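PDB 5J72: putative N-acetylmuramoyl-L-alanine amidase,autolysin cwp6 from Peptoclostridium difficile, which probably hydrolyses the amide bond between N-acetylmuramic acid and L-alanine in peptidoglycan, using a zinc-dependent amidase domain joined to three cell-wall-binding CWB2 modules. Local coordinates for residues Val426-Ser429 with Ile430-Leu434; Thr489-Leu492 with Arg493-Gly496. All coordinates share one frame; numbering follows the deposited sequence.

Both contacts run to the C-terminal end of a helix, one in the cell-wall-binding part of the chain and one in the amidase. Contact 1, at the end of helix 424-433, hands the carbonyl of Ser433 to a sodium ion; contact 2, at the end of helix 477-494, closes in a Schellman motif. Their centres lie 18 Å apart and their nearest atoms about 8 Å, without touching. Val399 stands between them: Val426, Ser429 and Ile430 pack on it, while its carbonyl accepts a bond from Arg493, whose nearest side-chain atom is about 14 Å from the sodium of contact 1. The zinc ligand Glu477 is in the first turn of the helix that contact 2 ends.

Contact 1: Val426-Ser429 with Ile430-Leu434; sequences VINS and IASSL. With NA (sodium ion), chain E.
Ser432 bends back over the backbone of Asn428 in the last turns of helix 424-433, which packs against parallel strands 128-135, 362-370 and 411-418 in the CWB2 region. With OG placed beside its own backbone N (chi1 -52°), the serine hydroxyl donates to Asn428 O at 2.7 Å. The same carbonyl takes the regular i to i+4 bond from Ser432 N, so two donors grip one oxygen, approaching from opposite faces of the carbonyl plane. The side-chain amide of Asn428 meets that hydroxyl obliquely, neither face-on nor in plane, with OD1 3.6 Å from Ser432 OG, too long for a bond.

On another side of the helix Ser429 and Ser433 are joined through a water. Ser429 turns OG away from its backbone N (chi1 172°). Ser429 OG is 2.8 Å from the water oxygen and Ser433 OG 2.7 Å from it, while the water donates a weak bond to Ser429 O. The bridge thus ties two hydroxyls one turn apart.

Ile430 runs its CG1-CD1 branch back along the helix beside the carbonyl of Val426, with CD1 4.4 Å from Val426 CG1, a loose apolar contact; both side chains also pack on Val399. Past the last helical turn, the sodium ion is bound by carbonyls of Leu407, Ser408, Lys410 and Lys436, together with Ser433 O at 2.1 Å.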
loop_
_atom_site.group_PDB
_atom_site.type_symbol
_atom_site.label_atom_id
_atom_site.label_comp_id
_atom_site.label_asym_id
_atom_site.label_seq_id
_atom_site.Cartn_x
_atom_site.Cartn_y
_atom_site.Cartn_z
ATOM N N VAL A 426 -13.000 -8.665 -1.146
ATOM C CA VAL A 426 -11.996 -7.597 -1.275
ATOM C C VAL A 426 -10.635 -8.100 -1.787
ATOM O O VAL A 426 -10.110 -7.550 -2.755
ATOM C CB VAL A 426 -11.894 -6.998 0.151
ATOM C CG1 VAL A 426 -10.826 -5.891 0.193
ATOM C CG2 VAL A 426 -13.283 -6.464 0.574
ATOM N N ILE A 427 -10.097 -9.149 -1.140
ATOM C CA ILE A 427 -8.783 -9.652 -1.586
ATOM C C ILE A 427 -8.909 -10.208 -3.047
ATOM O O ILE A 427 -8.034 -9.969 -3.903
ATOM C CB ILE A 427 -8.249 -10.700 -0.540
ATOM C CG1 ILE A 427 -6.773 -11.078 -0.900
ATOM C CG2 ILE A 427 -9.136 -11.951 -0.485
ATOM C CD1 ILE A 427 -5.808 -9.835 -0.625
ATOM N N ASN A 428 -10.029 -10.877 -3.357
ATOM C CA ASN A 428 -10.187 -11.412 -4.712
ATOM C C ASN A 428 -10.318 -10.327 -5.724
ATOM O O ASN A 428 -9.845 -10.466 -6.843
ATOM C CB ASN A 428 -11.430 -12.359 -4.809
ATOM C CG ASN A 428 -11.641 -12.744 -6.269
ATOM O OD1 ASN A 428 -12.523 -12.180 -6.946
ATOM N ND2 ASN A 428 -10.797 -13.604 -6.867
ATOM N N SER A 429 -10.949 -9.175 -5.341
ATOM C CA SER A 429 -11.056 -8.050 -6.276
ATOM C C SER A 429 -9.671 -7.535 -6.597
ATOM O O SER A 429 -9.325 -7.246 -7.740
ATOM C CB SER A 429 -11.873 -6.900 -5.644
ATOM O OG SER A 429 -11.814 -5.763 -6.473
ATOM N N ILE A 430 -8.848 -7.369 -5.532
ATOM C CA ILE A 430 -7.491 -6.874 -5.757
ATOM C C ILE A 430 -6.649 -7.865 -6.617
ATOM O O ILE A 430 -5.925 -7.451 -7.533
ATOM C CB ILE A 430 -6.830 -6.669 -4.368
ATOM C CG1 ILE A 430 -7.449 -5.387 -3.721
ATOM C CG2 ILE A 430 -5.285 -6.441 -4.565
ATOM C CD1 ILE A 430 -7.194 -5.331 -2.197
ATOM N N ALA A 431 -6.739 -9.145 -6.269
ATOM C CA ALA A 431 -5.997 -10.207 -7.003
ATOM C C ALA A 431 -6.474 -10.247 -8.488
ATOM O O ALA A 431 -5.641 -10.426 -9.384
ATOM C CB ALA A 431 -6.211 -11.527 -6.284
ATOM N N SER A 432 -7.808 -9.993 -8.764
ATOM C CA SER A 432 -8.261 -9.957 -10.204
ATOM C C SER A 432 -7.689 -8.771 -10.920
ATOM O O SER A 432 -7.140 -8.903 -12.011
ATOM C CB SER A 432 -9.794 -9.919 -10.277
ATOM O OG SER A 432 -10.325 -10.970 -9.493
ATOM N N SER A 433 -7.758 -7.527 -10.292
ATOM C CA SER A 433 -7.145 -6.393 -11.010
ATOM C C SER A 433 -5.720 -6.564 -11.297
ATOM O O SER A 433 -5.180 -6.029 -12.308
ATOM C CB SER A 433 -7.268 -5.086 -10.187
ATOM O OG SER A 433 -8.603 -4.903 -9.718
ATOM N N LEU A 434 -5.011 -7.258 -10.372
ATOM C CA LEU A 434 -3.556 -7.334 -10.562
ATOM C C LEU A 434 -3.118 -8.483 -11.509
ATOM O O LEU A 434 -1.912 -8.731 -11.657
ATOM C CB LEU A 434 -2.858 -7.488 -9.138
ATOM C CG LEU A 434 -2.846 -6.125 -8.366
ATOM C CD1 LEU A 434 -2.415 -6.412 -6.878
ATOM C CD2 LEU A 434 -1.860 -5.170 -9.117
HETATM NA NA NA E . -4.184 -4.419 -13.191
HETATM O O HOH W 1 -9.717 -4.211 -7.362
#

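Contact 2: Thr489-Leu492 with Arg493-Gly496; sequences TEYL and RSKG
The aliphatic part of Lys495 folds against the Tyr491 ring in a CH-pi contact, with Lys495 CG over one face, 4.0 Å from the ring centroid and 28° off its normal. Bends along the lysine chain carry CE round to the phenol end, 3.3 Å from Tyr491 OH. That hydroxyl is hydrogen-bonded to Glu634 of helix 619-637, which Lys495 touches as well.

A methyl-on-guanidinium contact pairs Thr489 with Arg493, the two side chains projecting together in one direction. Thr489 CG2 sits over the centre of one guanidinium face, 3.6 Å above its plane. The extended arginine chain brings NH1 and NH2 to the carbonyls of Val399 and Val499, bonds that fix how the flat group is turned beneath the methyl.

Hydrogen bonds finish helix 477-494 of the amidase domain. Arg493 N and Ser494 N make the usual helical bonds to Thr489 O and Glu490 O, and a Schellman motif then closes the helix: Gly496, at positive phi, is its C-prime residue, with Gly496 N bonded to Arg493 O and Ile497 N to Leu492 O. Leu492 O also accepts from Lys495 N at 3.1 Å, which arrives from above the carbonyl plane. In Ser494 a chi1 of 80° swings OG back toward the preceding turn, where it donates to Tyr491 O at 2.7 Å.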
loop_
_atom_site.group_PDB
_atom_site.type_symbol
_atom_site.label_atom_id
_atom_site.label_comp_id
_atom_site.label_asym_id
_atom_site.label_seq_id
_atom_site.Cartn_x
_atom_site.Cartn_y
_atom_site.Cartn_z
ATOM N N THR A 489 -17.235 8.164 -3.360
ATOM C CA THR A 489 -17.212 6.722 -3.566
ATOM C C THR A 489 -16.736 6.009 -2.286
ATOM O O THR A 489 -17.300 4.981 -1.874
ATOM C CB THR A 489 -16.232 6.401 -4.776
ATOM O OG1 THR A 489 -16.824 6.999 -5.934
ATOM C CG2 THR A 489 -16.117 4.914 -5.053
ATOM N N GLU A 490 -15.707 6.555 -1.697
ATOM C CA GLU A 490 -15.108 5.944 -0.499
ATOM C C GLU A 490 -16.204 5.875 0.642
ATOM O O GLU A 490 -16.343 4.862 1.302
ATOM C CB GLU A 490 -13.975 6.836 -0.005
ATOM C CG GLU A 490 -13.163 6.069 1.014
ATOM C CD GLU A 490 -12.173 5.102 0.292
ATOM O OE1 GLU A 490 -12.432 4.685 -0.855
ATOM O OE2 GLU A 490 -11.146 4.790 0.882
ATOM N N TYR A 491 -16.971 6.969 0.813
ATOM C CA TYR A 491 -18.017 6.947 1.859
ATOM C C TYR A 491 -19.045 5.921 1.531
ATOM O O TYR A 491 -19.399 5.096 2.391
ATOM C CB TYR A 491 -18.665 8.317 1.996
ATOM C CG TYR A 491 -19.790 8.237 3.020
ATOM C CD1 TYR A 491 -19.520 8.316 4.380
ATOM C CD2 TYR A 491 -21.099 7.984 2.622
ATOM C CE1 TYR A 491 -20.526 8.127 5.324
ATOM C CE2 TYR A 491 -22.125 7.809 3.559
ATOM C CZ TYR A 491 -21.828 7.877 4.906
ATOM O OH TYR A 491 -22.839 7.690 5.826
ATOM N N LEU A 492 -19.541 5.891 0.285
ATOM C CA LEU A 492 -20.577 4.907 -0.044
ATOM C C LEU A 492 -20.108 3.471 0.147
ATOM O O LEU A 492 -20.863 2.613 0.644
ATOM C CB LEU A 492 -21.028 5.106 -1.514
ATOM C CG LEU A 492 -21.806 6.442 -1.689
ATOM C CD1 LEU A 492 -22.050 6.751 -3.177
ATOM C CD2 LEU A 492 -23.201 6.285 -0.978
ATOM N N ARG A 493 -18.865 3.182 -0.272
ATOM C CA ARG A 493 -18.385 1.811 -0.125
ATOM C C ARG A 493 -18.247 1.435 1.336
ATOM O O ARG A 493 -18.477 0.270 1.662
ATOM C CB ARG A 493 -17.006 1.632 -0.802
ATOM C CG ARG A 493 -17.127 1.766 -2.286
ATOM C CD ARG A 493 -15.843 1.297 -2.996
ATOM N NE ARG A 493 -16.116 1.269 -4.435
ATOM C CZ ARG A 493 -15.170 1.310 -5.366
ATOM N NH1 ARG A 493 -13.882 1.372 -5.019
ATOM N NH2 ARG A 493 -15.498 1.283 -6.648
ATOM N N SER A 494 -17.836 2.358 2.173
ATOM C CA SER A 494 -17.673 2.062 3.593
ATOM C C SER A 494 -19.054 1.751 4.253
ATOM O O SER A 494 -19.079 1.190 5.354
ATOM C CB SER A 494 -17.022 3.233 4.295
ATOM O OG SER A 494 -17.985 4.239 4.556
ATOM N N LYS A 495 -20.177 2.121 3.598
ATOM C CA LYS A 495 -21.528 1.815 4.134
ATOM C C LYS A 495 -22.138 0.651 3.384
ATOM O O LYS A 495 -23.335 0.422 3.511
ATOM C CB LYS A 495 -22.425 3.056 4.026
ATOM C CG LYS A 495 -21.847 4.228 4.797
ATOM C CD LYS A 495 -21.527 3.773 6.209
ATOM C CE LYS A 495 -21.712 4.905 7.159
ATOM N NZ LYS A 495 -20.426 5.384 7.683
ATOM N N GLY A 496 -21.358 -0.101 2.599
ATOM C CA GLY A 496 -21.898 -1.278 1.929
ATOM C C GLY A 496 -22.670 -1.026 0.644
ATOM O O GLY A 496 -23.380 -1.909 0.178
#